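Local coordinates for protein pectate lyase II (Xanthomonas campestris pv. campestris, PDB 2QX3) that probably cleaves the polygalacturonate chains of pectate by beta-elimination, as a secreted polysaccharide lyase built on a parallel beta-helix, at residues R89-A94 against S117-S122; D31-S36 against S72-K77; G109-D114 against S150-I155. One frame throughout, in Å; residues are numbered along the deposited sequence.

In the fold
From the N terminus, interaction 2 comes first: the end of helix 23-32 meets the start of strand 74-78, closing a loop through strands 39-43 and 65-69. It is complete before interaction 1 opens, and S72 packs lightly on N93 and A94 where the two meet. Interaction 1 pairs strand 87-91 with strand 116-119, closing one coil of the beta-helix through strand 97-105. Interaction 3 starts within that coil, at 109-114, and closes beyond it at 150-155, so the two cross. Together the contacts tie the C-terminal end of helix 23-32 to strand 74-78, strand 87-91 to strand 116-119, and the loops leading into strands 116-119 and 155-158 to each other.

Interaction 1: residues R89-A94 against S117-S122; sequences RVVGNA and SLEGNS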
loop_
_atom_site.group_PDB
_atom_site.type_symbol
_atom_site.label_atom_id
_atom_site.label_comp_id
_atom_site.label_asym_id
_atom_site.label_seq_id
_atom_site.Cartn_x
_atom_site.Cartn_y
_atom_site.Cartn_z
ATOM N N ARG A 89 11.442 -2.014 -4.203
ATOM C CA ARG A 89 11.343 -3.110 -3.237
ATOM C C ARG A 89 12.234 -2.807 -2.043
ATOM O O ARG A 89 13.357 -2.318 -2.219
ATOM C CB ARG A 89 11.829 -4.435 -3.836
ATOM C CG ARG A 89 10.875 -5.160 -4.754
ATOM C CD ARG A 89 11.585 -6.384 -5.392
ATOM N NE ARG A 89 11.688 -7.536 -4.488
ATOM C CZ ARG A 89 12.517 -8.571 -4.662
ATOM N NH1 ARG A 89 12.515 -9.572 -3.794
ATOM N NH2 ARG A 89 13.362 -8.607 -5.687
ATOM N N VAL A 90 11.723 -3.068 -0.845
ATOM C CA VAL A 90 12.548 -3.110 0.354
ATOM C C VAL A 90 12.552 -4.512 0.949
ATOM O O VAL A 90 11.514 -5.027 1.364
ATOM C CB VAL A 90 12.048 -2.114 1.418
ATOM C CG1 VAL A 90 12.906 -2.201 2.670
ATOM C CG2 VAL A 90 12.049 -0.698 0.860
ATOM N N VAL A 91 13.730 -5.124 0.985
ATOM C CA VAL A 91 13.798 -6.552 1.245
ATOM C C VAL A 91 14.814 -6.955 2.326
ATOM O O VAL A 91 15.926 -6.391 2.448
ATOM C CB VAL A 91 13.914 -7.373 -0.096
ATOM C CG1 VAL A 91 15.226 -7.103 -0.798
ATOM C CG2 VAL A 91 13.696 -8.874 0.124
ATOM N N GLY A 92 14.374 -7.909 3.150
ATOM C CA GLY A 92 15.192 -8.530 4.194
ATOM C C GLY A 92 15.477 -7.676 5.418
ATOM O O GLY A 92 14.593 -7.002 5.947
ATOM N N ASN A 93 16.732 -7.706 5.854
ATOM C CA ASN A 93 17.175 -6.998 7.045
ATOM C C ASN A 93 17.352 -5.503 6.722
ATOM O O ASN A 93 18.454 -4.946 6.759
ATOM C CB ASN A 93 18.479 -7.647 7.553
ATOM C CG ASN A 93 18.881 -7.170 8.935
ATOM O OD1 ASN A 93 18.048 -6.747 9.745
ATOM N ND2 ASN A 93 20.170 -7.237 9.210
ATOM N N ALA A 94 16.233 -4.868 6.393
ATOM C CA ALA A 94 16.214 -3.503 5.906
ATOM C C ALA A 94 15.204 -2.722 6.733
ATOM O O ALA A 94 14.035 -3.116 6.814
ATOM C CB ALA A 94 15.829 -3.489 4.429
ATOM N N SER A 117 6.944 -2.572 -2.811
ATOM C CA SER A 117 6.837 -3.897 -2.218
ATOM C C SER A 117 7.818 -4.123 -1.070
ATOM O O SER A 117 9.034 -3.976 -1.243
ATOM C CB SER A 117 7.032 -4.963 -3.299
ATOM O OG SER A 117 7.199 -6.246 -2.715
ATOM N N LEU A 118 7.290 -4.480 0.095
ATOM C CA LEU A 118 8.119 -4.696 1.276
ATOM C C LEU A 118 8.112 -6.161 1.698
ATOM O O LEU A 118 7.054 -6.745 1.931
ATOM C CB LEU A 118 7.643 -3.813 2.432
ATOM C CG LEU A 118 7.067 -2.448 2.051
ATOM C CD1 LEU A 118 6.314 -1.837 3.222
ATOM C CD2 LEU A 118 8.168 -1.516 1.571
ATOM N N GLU A 119 9.300 -6.750 1.796
ATOM C CA GLU A 119 9.435 -8.201 1.805
ATOM C C GLU A 119 10.386 -8.732 2.856
ATOM O O GLU A 119 11.586 -8.454 2.824
ATOM C CB GLU A 119 9.877 -8.703 0.423
ATOM C CG GLU A 119 9.093 -8.099 -0.735
ATOM C CD GLU A 119 9.643 -8.479 -2.092
ATOM O OE1 GLU A 119 10.340 -9.508 -2.181
ATOM O OE2 GLU A 119 9.372 -7.742 -3.072
ATOM N N GLY A 120 9.834 -9.507 3.786
ATOM C CA GLY A 120 10.643 -10.317 4.687
ATOM C C GLY A 120 11.249 -11.490 3.933
ATOM O O GLY A 120 10.721 -11.914 2.902
ATOM N N ASN A 121 12.376 -11.994 4.432
ATOM C CA ASN A 121 13.011 -13.201 3.894
ATOM C C ASN A 121 13.875 -13.863 4.973
ATOM O O ASN A 121 13.829 -13.446 6.139
ATOM C CB ASN A 121 13.808 -12.907 2.607
ATOM C CG ASN A 121 15.011 -11.982 2.836
ATOM O OD1 ASN A 121 15.557 -11.892 3.933
ATOM N ND2 ASN A 121 15.438 -11.314 1.781
ATOM N N SER A 122 14.661 -14.870 4.591
ATOM C CA SER A 122 15.435 -15.649 5.563
ATOM C C SER A 122 16.517 -14.829 6.280
ATOM O O SER A 122 17.009 -15.241 7.331
ATOM C CB SER A 122 16.032 -16.906 4.918
ATOM O OG SER A 122 17.070 -16.595 4.001
#
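R89 and E119 form a diagonal salt bridge across two adjacent parallel strands. The arginine grips the carboxylate side-on with two nitrogens: NE donates to E119 OE2 at 2.7 Å, and NH1 to E119 OE1, also at 2.7 Å. A bend at chi3 (78°) turns the guanidinium toward the neighbouring strand, its plane 23° from that of the carboxylate. The fit is not flat: NE meets OE2 from above the carboxylate plane, and NH1 reaches OE1 on its syn side, also out of plane. S117 OG adds a second bond to E119 OE2 at 2.7 Å, coming from the anti side, so this oxygen has two donors and the rotation of the carboxylate is restrained.

The backbone bonds follow the parallel pattern. V90 N donates to S117 O at 2.9 Å, and V90 O accepts from E119 N at 2.8 Å; one residue thus binds the two that flank L118. G92 N continues the series to E119 O, 2.9 Å away, just after strand 87-91 has ended. The strand segments run 9° apart in the same direction, pairing R89 with S117, V90 with L118 and V91 with E119.

Apolar contact lies on the other face, where V90 and L118 point the same way side by side and V90 CB rests 3.9 Å from L118 CD2. L118 also packs on M157 and V161. Beyond the strands, the amide of N121 leans over the G92 backbone, OD1 lying 3.4 Å from G92 CA while bonding to S123 OG.

Strand 65-69 flanks R89 and V91, and strand 155-158 follows 116-119. In-register parallel strands on successive coils, with an aliphatic row of V90, L118 and M157 on one face, are characteristic of the parallel beta-helix of pectate lyases.

Interaction 2: residues D31-S36 against S72-K77; sequences DSYSGS and SDVTIK
The hydroxyl of Y33 has two partners: it donates to S72 O at 2.6 Å and accepts from the backbone N of G38. The carbonyl of S72 receives it in its own plane, at a C=O...O angle of 158°, and S72 O lies at the edge of the tyrosine ring, near the ring plane. With CG anti to the backbone N (chi1 177°), the side chain of Y33 extends from the end of its helix across to the 72-74 backbone. Its CE2 atom then comes 3.6 Å from V74 CG2, the two side chains sliding past each other in opposite directions. The chain folds back over the same ring, since the amide N of G35 sits 3.5 Å above the ring plane, over its centre.

A backbone-to-backbone bond completes the contact. S72 N donates to G35 O at 2.7 Å, tilted 35° from the carbonyl plane. S72 is therefore held at both its N-H and its C=O, and its OG binds the backbone N of H95.

D73 meets the loop one residue farther on. Its OD2 lies 3.5 Å from S36 CA and accepts from G37 N, while OD1 accepts from N96 ND2, so the carboxylate links the 36-37 backbone to the next coil.

Y33 is the first residue to leave helical geometry after helix 23-32, and it also packs on L39. The contact thus joins the C-terminal end of that helix to the start of strand 74-78, which runs between strands 39-43 and 97-105 and is parallel to both.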
loop_
_atom_site.group_PDB
_atom_site.type_symbol
_atom_site.label_atom_id
_atom_site.label_comp_id
_atom_site.label_asym_id
_atom_site.label_seq_id
_atom_site.Cartn_x
_atom_site.Cartn_y
_atom_site.Cartn_z
ATOM N N ASP A 31 23.463 1.007 -3.941
ATOM C CA ASP A 31 24.567 0.038 -3.957
ATOM C C ASP A 31 25.875 0.559 -3.329
ATOM O O ASP A 31 26.598 -0.203 -2.694
ATOM C CB ASP A 31 24.839 -0.461 -5.376
ATOM C CG ASP A 31 23.632 -1.166 -6.010
ATOM O OD1 ASP A 31 22.719 -1.632 -5.326
ATOM O OD2 ASP A 31 23.641 -1.243 -7.328
ATOM N N SER A 32 26.159 1.850 -3.499
ATOM C CA SER A 32 27.368 2.481 -2.938
ATOM C C SER A 32 27.227 2.771 -1.450
ATOM O O SER A 32 28.213 2.856 -0.727
ATOM C CB SER A 32 27.664 3.796 -3.660
ATOM O OG SER A 32 27.959 3.556 -5.024
ATOM N N TYR A 33 25.987 2.945 -1.012
ATOM C CA TYR A 33 25.659 3.258 0.375
ATOM C C TYR A 33 26.164 2.161 1.317
ATOM O O TYR A 33 26.075 0.979 0.993
ATOM C CB TYR A 33 24.144 3.442 0.475
ATOM C CG TYR A 33 23.577 3.705 1.845
ATOM C CD1 TYR A 33 24.106 4.710 2.673
ATOM C CD2 TYR A 33 22.470 2.985 2.301
ATOM C CE1 TYR A 33 23.560 4.963 3.936
ATOM C CE2 TYR A 33 21.917 3.238 3.555
ATOM C CZ TYR A 33 22.468 4.221 4.364
ATOM O OH TYR A 33 21.927 4.462 5.598
ATOM N N SER A 34 26.722 2.560 2.460
ATOM C CA SER A 34 27.298 1.615 3.429
ATOM C C SER A 34 26.250 0.715 4.081
ATOM O O SER A 34 26.558 -0.415 4.491
ATOM C CB SER A 34 28.098 2.352 4.508
ATOM O OG SER A 34 27.263 3.186 5.296
ATOM N N GLY A 35 25.012 1.208 4.169
ATOM C CA GLY A 35 23.903 0.408 4.675
ATOM C C GLY A 35 23.235 0.936 5.935
ATOM O O GLY A 35 22.184 0.433 6.329
ATOM N N SER A 36 23.847 1.930 6.575
ATOM C CA SER A 36 23.261 2.577 7.756
ATOM C C SER A 36 23.845 3.971 7.969
ATOM O O SER A 36 24.854 4.334 7.356
ATOM C CB SER A 36 23.415 1.716 9.023
ATOM O OG SER A 36 24.765 1.661 9.471
ATOM N N SER A 72 19.564 0.150 5.656
ATOM C CA SER A 72 18.681 0.888 6.554
ATOM C C SER A 72 18.904 2.396 6.502
ATOM O O SER A 72 19.914 2.862 5.969
ATOM C CB SER A 72 18.852 0.389 7.990
ATOM O OG SER A 72 18.354 -0.934 8.133
ATOM N N ASP A 73 17.961 3.152 7.056
ATOM C CA ASP A 73 18.120 4.594 7.197
ATOM C C ASP A 73 18.087 5.286 5.839
ATOM O O ASP A 73 18.988 6.053 5.500
ATOM C CB ASP A 73 19.427 4.921 7.923
ATOM C CG ASP A 73 19.521 4.257 9.281
ATOM O OD1 ASP A 73 18.481 4.146 9.963
ATOM O OD2 ASP A 73 20.636 3.845 9.667
ATOM N N VAL A 74 17.041 5.011 5.065
ATOM C CA VAL A 74 16.951 5.500 3.695
ATOM C C VAL A 74 15.639 6.239 3.458
ATOM O O VAL A 74 14.564 5.728 3.768
ATOM C CB VAL A 74 17.075 4.352 2.676
ATOM C CG1 VAL A 74 16.980 4.890 1.256
ATOM C CG2 VAL A 74 18.380 3.599 2.882
ATOM N N THR A 75 15.735 7.445 2.907
ATOM C CA THR A 75 14.584 8.106 2.305
ATOM C C THR A 75 14.677 8.099 0.783
ATOM O O THR A 75 15.693 8.498 0.212
ATOM C CB THR A 75 14.447 9.559 2.796
ATOM O OG1 THR A 75 14.369 9.579 4.227
ATOM C CG2 THR A 75 13.196 10.202 2.216
ATOM N N ILE A 76 13.612 7.644 0.131
ATOM C CA ILE A 76 13.425 7.885 -1.288
ATOM C C ILE A 76 12.296 8.886 -1.436
ATOM O O ILE A 76 11.155 8.609 -1.045
ATOM C CB ILE A 76 13.080 6.599 -2.067
ATOM C CG1 ILE A 76 14.249 5.608 -1.990
ATOM C CG2 ILE A 76 12.746 6.926 -3.523
ATOM C CD1 ILE A 76 13.920 4.217 -2.486
ATOM N N LYS A 77 12.605 10.058 -1.986
ATOM C CA LYS A 77 11.587 11.075 -2.214
ATOM C C LYS A 77 11.579 11.604 -3.648
ATOM O O LYS A 77 12.639 11.936 -4.195
ATOM C CB LYS A 77 11.737 12.228 -1.220
ATOM C CG LYS A 77 10.504 13.110 -1.156
ATOM C CD LYS A 77 10.517 14.030 0.043
ATOM C CE LYS A 77 9.253 14.863 0.065
ATOM N NZ LYS A 77 9.009 15.512 -1.243
#

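Interaction 3: residues G109-D114 against S150-I155; sequences GGEDAD and SFDGGI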
loop_
_atom_site.group_PDB
_atom_site.type_symbol
_atom_site.label_atom_id
_atom_site.label_comp_id
_atom_site.label_asym_id
_atom_site.label_seq_id
_atom_site.Cartn_x
_atom_site.Cartn_y
_atom_site.Cartn_z
ATOM N N GLY A 109 6.284 -5.715 -16.494
ATOM C CA GLY A 109 6.641 -6.935 -15.786
ATOM C C GLY A 109 5.464 -7.809 -15.436
ATOM O O GLY A 109 5.653 -8.940 -15.016
ATOM N N GLY A 110 4.250 -7.277 -15.596
ATOM C CA GLY A 110 3.031 -8.010 -15.266
ATOM C C GLY A 110 3.008 -8.497 -13.831
ATOM O O GLY A 110 3.005 -7.703 -12.900
ATOM N N GLU A 111 3.008 -9.812 -13.643
ATOM C CA GLU A 111 3.015 -10.374 -12.298
ATOM C C GLU A 111 4.264 -9.914 -11.523
ATOM O O GLU A 111 4.278 -9.921 -10.293
ATOM C CB GLU A 111 2.926 -11.898 -12.354
ATOM C CG GLU A 111 2.625 -12.543 -11.021
ATOM C CD GLU A 111 2.268 -14.014 -11.138
ATOM O OE1 GLU A 111 2.643 -14.670 -12.135
ATOM O OE2 GLU A 111 1.608 -14.519 -10.210
ATOM N N ASP A 112 5.293 -9.498 -12.256
ATOM C CA ASP A 112 6.518 -8.971 -11.655
ATOM C C ASP A 112 6.542 -7.449 -11.524
ATOM O O ASP A 112 7.526 -6.888 -11.044
ATOM C CB ASP A 112 7.745 -9.451 -12.442
ATOM C CG ASP A 112 7.896 -10.954 -12.413
ATOM O OD1 ASP A 112 7.663 -11.558 -11.341
ATOM O OD2 ASP A 112 8.235 -11.539 -13.460
ATOM N N ALA A 113 5.469 -6.787 -11.953
ATOM C CA ALA A 113 5.390 -5.329 -11.916
ATOM C C ALA A 113 5.036 -4.784 -10.532
ATOM O O ALA A 113 3.953 -4.223 -10.343
ATOM C CB ALA A 113 4.391 -4.817 -12.965
ATOM N N ASP A 114 5.955 -4.938 -9.581
ATOM C CA ASP A 114 5.780 -4.395 -8.229
ATOM C C ASP A 114 5.926 -2.880 -8.201
ATOM O O ASP A 114 6.866 -2.337 -8.781
ATOM C CB ASP A 114 6.806 -5.012 -7.284
ATOM C CG ASP A 114 6.505 -6.462 -6.955
ATOM O OD1 ASP A 114 5.601 -7.059 -7.589
ATOM O OD2 ASP A 114 7.174 -6.997 -6.045
ATOM N N SER A 150 -1.829 -8.526 -15.870
ATOM C CA SER A 150 -1.373 -7.447 -16.747
ATOM C C SER A 150 -0.510 -6.437 -15.968
ATOM O O SER A 150 0.362 -5.763 -16.531
ATOM C CB SER A 150 -2.578 -6.750 -17.383
ATOM O OG SER A 150 -3.381 -7.694 -18.076
ATOM N N PHE A 151 -0.776 -6.339 -14.671
ATOM C CA PHE A 151 0.031 -5.555 -13.732
ATOM C C PHE A 151 0.006 -6.278 -12.396
ATOM O O PHE A 151 -0.642 -7.317 -12.283
ATOM C CB PHE A 151 -0.521 -4.130 -13.607
ATOM C CG PHE A 151 -0.446 -3.350 -14.886
ATOM C CD1 PHE A 151 0.748 -2.730 -15.273
ATOM C CD2 PHE A 151 -1.553 -3.265 -15.725
ATOM C CE1 PHE A 151 0.832 -2.019 -16.468
ATOM C CE2 PHE A 151 -1.478 -2.559 -16.932
ATOM C CZ PHE A 151 -0.284 -1.928 -17.299
ATOM N N ASP A 152 0.700 -5.759 -11.386
ATOM C CA ASP A 152 0.699 -6.439 -10.094
ATOM C C ASP A 152 0.350 -5.533 -8.910
ATOM O O ASP A 152 -0.553 -4.711 -9.015
ATOM C CB ASP A 152 2.003 -7.195 -9.850
ATOM C CG ASP A 152 1.891 -8.172 -8.676
ATOM O OD1 ASP A 152 1.070 -9.125 -8.746
ATOM O OD2 ASP A 152 2.614 -7.957 -7.675
ATOM N N GLY A 153 1.065 -5.691 -7.797
ATOM C CA GLY A 153 0.675 -5.077 -6.522
ATOM C C GLY A 153 0.969 -3.603 -6.461
ATOM O O GLY A 153 1.918 -3.133 -7.089
ATOM N N GLY A 154 0.150 -2.871 -5.710
ATOM C CA GLY A 154 0.332 -1.431 -5.547
ATOM C C GLY A 154 1.257 -1.135 -4.381
ATOM O O GLY A 154 2.422 -0.748 -4.579
ATOM N N ILE A 155 0.739 -1.305 -3.167
ATOM C CA ILE A 155 1.531 -1.117 -1.951
ATOM C C ILE A 155 1.450 -2.405 -1.132
ATOM O O ILE A 155 0.483 -2.634 -0.399
ATOM C CB ILE A 155 1.090 0.152 -1.143
ATOM C CG1 ILE A 155 1.234 1.418 -2.011
ATOM C CG2 ILE A 155 1.895 0.273 0.161
ATOM C CD1 ILE A 155 0.540 2.680 -1.473
HETATM O O HOH W 1 3.075 -4.982 -16.538
HETATM O O HOH W 2 1.972 -2.812 -11.401
#
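D152 reaches from the 150-155 loop into the tight turn at 110-114. Its CB lies 3.3 Å from G110 O and slightly farther from E111 O. Chi1 of -166° swings CG away from the backbone N and along the turn, to 3.4 Å from E111 O. OD1 stays beside that same carbonyl, 3.6 Å from E111 O. OD2 ends 3.1 Å from D114 OD1, two carboxylate oxygens with no hydrogen bond between them; D114 has two deposited conformers, so this close approach is doubtful in detail. In the conformer described, the two acids lie side by side, pointing the same way, with their carboxylate planes 23° apart.

No direct hydrogen bond joins the segments, and water does the bridging. One water accepts from G110 N at 2.7 Å and donates to S150 O at 2.8 Å. Another donates to A113 O at 2.7 Å and accepts a longer bond from D152 N. The turn keeps its own shape through a short 3-10 segment at 111-112, spanned by bonds from D112 N to G109 O and A113 N to G110 O, and an inverse gamma turn centred on A113.

Y174 OH bonds the carbonyls of D152 and G153, and F151 packs on V55, Q58 and A138. The pair D114 and D152 is consistent with the acidic calcium site of family 1 polysaccharide lyases, though the contact itself contains no metal.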